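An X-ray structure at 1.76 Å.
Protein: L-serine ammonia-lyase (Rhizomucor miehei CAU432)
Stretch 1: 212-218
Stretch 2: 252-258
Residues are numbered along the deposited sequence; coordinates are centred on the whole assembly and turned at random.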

ATOM      1  N   ALA A 212       5.967  -2.092  12.989  1.00 27.04           N
ATOM      2  CA  ALA A 212       6.400  -0.816  13.600  1.00 29.92           C
ATOM      3  C   ALA A 212       5.238   0.090  14.003  1.00 25.82           C
ATOM      4  O   ALA A 212       5.296   0.746  15.052  1.00 25.80           O
ATOM      5  N   PHE A 213       4.178   0.124  13.206  1.00 25.42           N
ATOM      6  CA  PHE A 213       3.035   0.961  13.571  1.00 25.08           C
ATOM      7  C   PHE A 213       2.392   0.509  14.877  1.00 25.47           C
ATOM      8  O   PHE A 213       2.206   1.319  15.797  1.00 25.31           O
ATOM      9  N   GLN A 214       2.092  -0.790  14.950  1.00 24.22           N
ATOM     10  CA  GLN A 214       1.469  -1.383  16.124  1.00 23.59           C
ATOM     11  C   GLN A 214       2.347  -1.180  17.351  1.00 24.08           C
ATOM     12  O   GLN A 214       1.828  -0.796  18.407  1.00 24.20           O
ATOM     13  N   ALA A 215       3.657  -1.449  17.206  1.00 22.77           N
ATOM     14  CA  ALA A 215       4.628  -1.253  18.304  1.00 24.54           C
ATOM     15  C   ALA A 215       4.729   0.202  18.732  1.00 23.85           C
ATOM     16  O   ALA A 215       4.831   0.488  19.931  1.00 24.12           O
ATOM     17  N   SER A 216       4.683   1.117  17.762  1.00 23.42           N
ATOM     18  CA  SER A 216       4.781   2.551  18.043  1.00 25.16           C
ATOM     19  C   SER A 216       3.574   3.068  18.814  1.00 24.75           C
ATOM     20  O   SER A 216       3.734   3.898  19.747  1.00 27.13           O
ATOM     21  N   VAL A 217       2.376   2.565  18.465  1.00 24.91           N
ATOM     22  CA  VAL A 217       1.130   2.945  19.161  1.00 24.57           C
ATOM     23  C   VAL A 217       1.209   2.457  20.618  1.00 25.66           C
ATOM     24  O   VAL A 217       0.862   3.196  21.548  1.00 25.89           O
ATOM     25  N   VAL A 218       1.690   1.235  20.824  1.00 25.51           N
ATOM     26  CA  VAL A 218       1.884   0.750  22.209  1.00 27.24           C
ATOM     27  C   VAL A 218       2.860   1.622  23.003  1.00 27.68           C
ATOM     28  O   VAL A 218       2.594   1.964  24.176  1.00 28.88           O
ATOM     29  N   PRO A 252     -10.176   7.259  15.299  1.00 33.06           N
ATOM     30  CA  PRO A 252     -10.259   5.849  15.709  1.00 33.18           C
ATOM     31  C   PRO A 252      -9.469   4.929  14.783  1.00 32.17           C
ATOM     32  O   PRO A 252      -9.855   4.721  13.625  1.00 32.52           O
ATOM     33  N   VAL A 253      -8.352   4.420  15.278  1.00 30.73           N
ATOM     34  CA  VAL A 253      -7.518   3.509  14.496  1.00 29.61           C
ATOM     35  C   VAL A 253      -7.268   2.268  15.332  1.00 29.26           C
ATOM     36  O   VAL A 253      -6.936   2.365  16.525  1.00 29.06           O
ATOM     37  N   VAL A 254      -7.454   1.098  14.728  1.00 27.78           N
ATOM     38  CA  VAL A 254      -7.199  -0.163  15.425  1.00 26.74           C
ATOM     39  C   VAL A 254      -5.991  -0.842  14.768  1.00 27.98           C
ATOM     40  O   VAL A 254      -6.114  -1.316  13.637  1.00 26.19           O
ATOM     41  N   PRO A 255      -4.817  -0.845  15.438  1.00 27.51           N
ATOM     42  CA  PRO A 255      -3.684  -1.565  14.882  1.00 27.52           C
ATOM     43  C   PRO A 255      -3.913  -3.064  15.071  1.00 29.42           C
ATOM     44  O   PRO A 255      -4.363  -3.507  16.142  1.00 30.37           O
ATOM     45  N   PHE A 256      -3.670  -3.835  14.025  1.00 26.90           N
ATOM     46  CA  PHE A 256      -3.829  -5.270  14.107  1.00 28.15           C
ATOM     47  C   PHE A 256      -2.716  -5.953  13.318  1.00 28.00           C
ATOM     48  O   PHE A 256      -2.252  -5.435  12.306  1.00 30.58           O
ATOM     49  N   ALA A 257      -2.253  -7.095  13.800  1.00 25.78           N
ATOM     50  CA  ALA A 257      -1.192  -7.810  13.098  1.00 27.16           C
ATOM     51  C   ALA A 257      -1.623  -9.230  12.801  1.00 26.84           C
ATOM     52  O   ALA A 257      -2.227  -9.872  13.645  1.00 26.67           O
ATOM     53  N   VAL A 258      -1.340  -9.690  11.580  1.00 24.31           N
ATOM     54  CA  VAL A 258      -1.600 -11.064  11.151  1.00 23.45           C
ATOM     55  C   VAL A 258      -0.283 -11.786  10.798  1.00 22.28           C
ATOM     56  O   VAL A 258       0.756 -11.147  10.604  1.00 22.70           O
TER

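No direct hydrogen bond joins helix 212-218 to strand 253-258; the polar link is a single water that accepts from both sides, from Gln-214 NE2 at 2.9 Å and from the backbone Ala-257 N at 2.9 Å. The helix runs across the strand at 130° between N-to-C directions, with the axes 8.0 Å apart at closest approach, and the contact buries 268 Å² in all. Its centre is Pro-255, whose CA lies 5.3 Å from the CA of Gln-214. The CA-to-CB bond of Pro-255 points toward the helix, and its ring, C-gamma exo, meets three helix residues: Pro-255 CB lies 4.0 Å from Gln-214 CA, while Pro-255 CG lies 4.0 Å from Phe-213 CE2 and 4.1 Å from Val-217 CG1. Phe-213 and Val-217, one helical turn apart, both point toward the strand with chi1 t, so their side chains converge on the same proline. The Phe-213 ring (chi2 68°) also reaches Val-253, likewise t and directed toward the helix; Val-253 CG1 sits at the ring edge, near its plane, 3.9 Å from Phe-213 CE2. Gln-214 leaves its helix sideways, but an extended chain (chi1 t, chi2 t, chi3 53°) carries its amide along the strand past Pro-255. There Gln-214 OE1 packs 3.3 Å from Ala-257 CB, a contact with a methyl group that offers no hydrogen bond; OE1 finds its polar partner just outside the two stretches. Strand alternation places Val-253, Pro-255 and Ala-257 toward the helix, whereas Val-254 and Phe-256 point away, Phe-256 approaching Gln-214 through its backbone, closest at Phe-256 C, 4.1 Å from Gln-214 NE2. Ala-212, Ala-215 and Ser-216 take no part in the contact. Ser-216, chi1 m, instead turns its hydroxyl back onto its own helix, where Ser-216 OG donates to Ala-212 O at 2.7 Å.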

ATOM      1  CB  ALA A 212       7.379  -0.069  12.696  1.00 29.29           C
ATOM      2  CB  PHE A 213       1.966   1.025  12.483  1.00 25.90           C
ATOM      3  CG  PHE A 213       0.794   1.892  12.861  1.00 25.26           C
ATOM      4  CD1 PHE A 213       0.950   3.270  12.995  1.00 26.85           C
ATOM      5  CD2 PHE A 213      -0.452   1.334  13.128  1.00 24.91           C
ATOM      6  CE1 PHE A 213      -0.124   4.083  13.371  1.00 26.54           C
ATOM      7  CE2 PHE A 213      -1.532   2.141  13.491  1.00 24.89           C
ATOM      8  CZ  PHE A 213      -1.369   3.521  13.603  1.00 24.12           C
ATOM      9  CB  GLN A 214       1.236  -2.878  15.879  1.00 24.51           C
ATOM     10  CG  GLN A 214       0.624  -3.618  17.064  1.00 25.53           C
ATOM     11  CD  GLN A 214       0.336  -5.073  16.726  1.00 26.64           C
ATOM     12  OE1 GLN A 214       1.218  -5.803  16.269  1.00 30.91           O
ATOM     13  NE2 GLN A 214      -0.893  -5.491  16.940  1.00 26.35           N
ATOM     14  CB  ALA A 215       6.012  -1.777  17.922  1.00 24.00           C
ATOM     15  CB  SER A 216       5.012   3.329  16.736  1.00 24.82           C
ATOM     16  OG  SER A 216       6.276   2.977  16.210  1.00 24.73           O
ATOM     17  CB  VAL A 217      -0.149   2.428  18.437  1.00 25.57           C
ATOM     18  CG1 VAL A 217      -1.425   2.683  19.253  1.00 25.57           C
ATOM     19  CG2 VAL A 217      -0.281   3.103  17.082  1.00 25.27           C
ATOM     20  CB  VAL A 218       2.310  -0.733  22.283  1.00 28.43           C
ATOM     21  CG1 VAL A 218       2.475  -1.172  23.739  1.00 30.29           C
ATOM     22  CG2 VAL A 218       1.272  -1.603  21.598  1.00 32.02           C
ATOM     23  CB  PRO A 252     -11.761   5.537  15.622  1.00 33.64           C
ATOM     24  CG  PRO A 252     -12.332   6.576  14.719  1.00 34.17           C
ATOM     25  CD  PRO A 252     -11.502   7.809  14.969  1.00 34.35           C
ATOM     26  CB  VAL A 253      -6.172   4.145  14.070  1.00 30.49           C
ATOM     27  CG1 VAL A 253      -5.274   3.113  13.376  1.00 29.27           C
ATOM     28  CG2 VAL A 253      -6.403   5.338  13.143  1.00 31.38           C
ATOM     29  CB  VAL A 254      -8.427  -1.103  15.363  1.00 29.03           C
ATOM     30  CG1 VAL A 254      -8.152  -2.432  16.060  1.00 28.93           C
ATOM     31  CG2 VAL A 254      -9.663  -0.433  15.954  1.00 30.63           C
ATOM     32  CB  PRO A 255      -2.497  -1.094  15.741  1.00 30.42           C
ATOM     33  CG  PRO A 255      -2.999   0.079  16.526  1.00 29.96           C
ATOM     34  CD  PRO A 255      -4.464  -0.198  16.715  1.00 28.04           C
ATOM     35  CB  PHE A 256      -5.208  -5.670  13.579  1.00 29.52           C
ATOM     36  CG  PHE A 256      -5.662  -7.024  14.038  1.00 32.42           C
ATOM     37  CD1 PHE A 256      -6.219  -7.196  15.310  1.00 32.66           C
ATOM     38  CD2 PHE A 256      -5.532  -8.128  13.210  1.00 33.12           C
ATOM     39  CE1 PHE A 256      -6.638  -8.450  15.739  1.00 33.25           C
ATOM     40  CE2 PHE A 256      -5.949  -9.383  13.631  1.00 34.01           C
ATOM     41  CZ  PHE A 256      -6.496  -9.548  14.896  1.00 34.40           C
ATOM     42  CB  ALA A 257       0.091  -7.808  13.915  1.00 27.51           C
ATOM     43  CB  VAL A 258      -2.564 -11.107   9.936  1.00 23.06           C
ATOM     44  CG1 VAL A 258      -3.857 -10.343  10.212  1.00 23.80           C
ATOM     45  CG2 VAL A 258      -1.882 -10.589   8.667  1.00 23.56           C
TER
HETATM   46  O   HOH W   1      -2.692  -7.711  16.561  1.00 33.84           O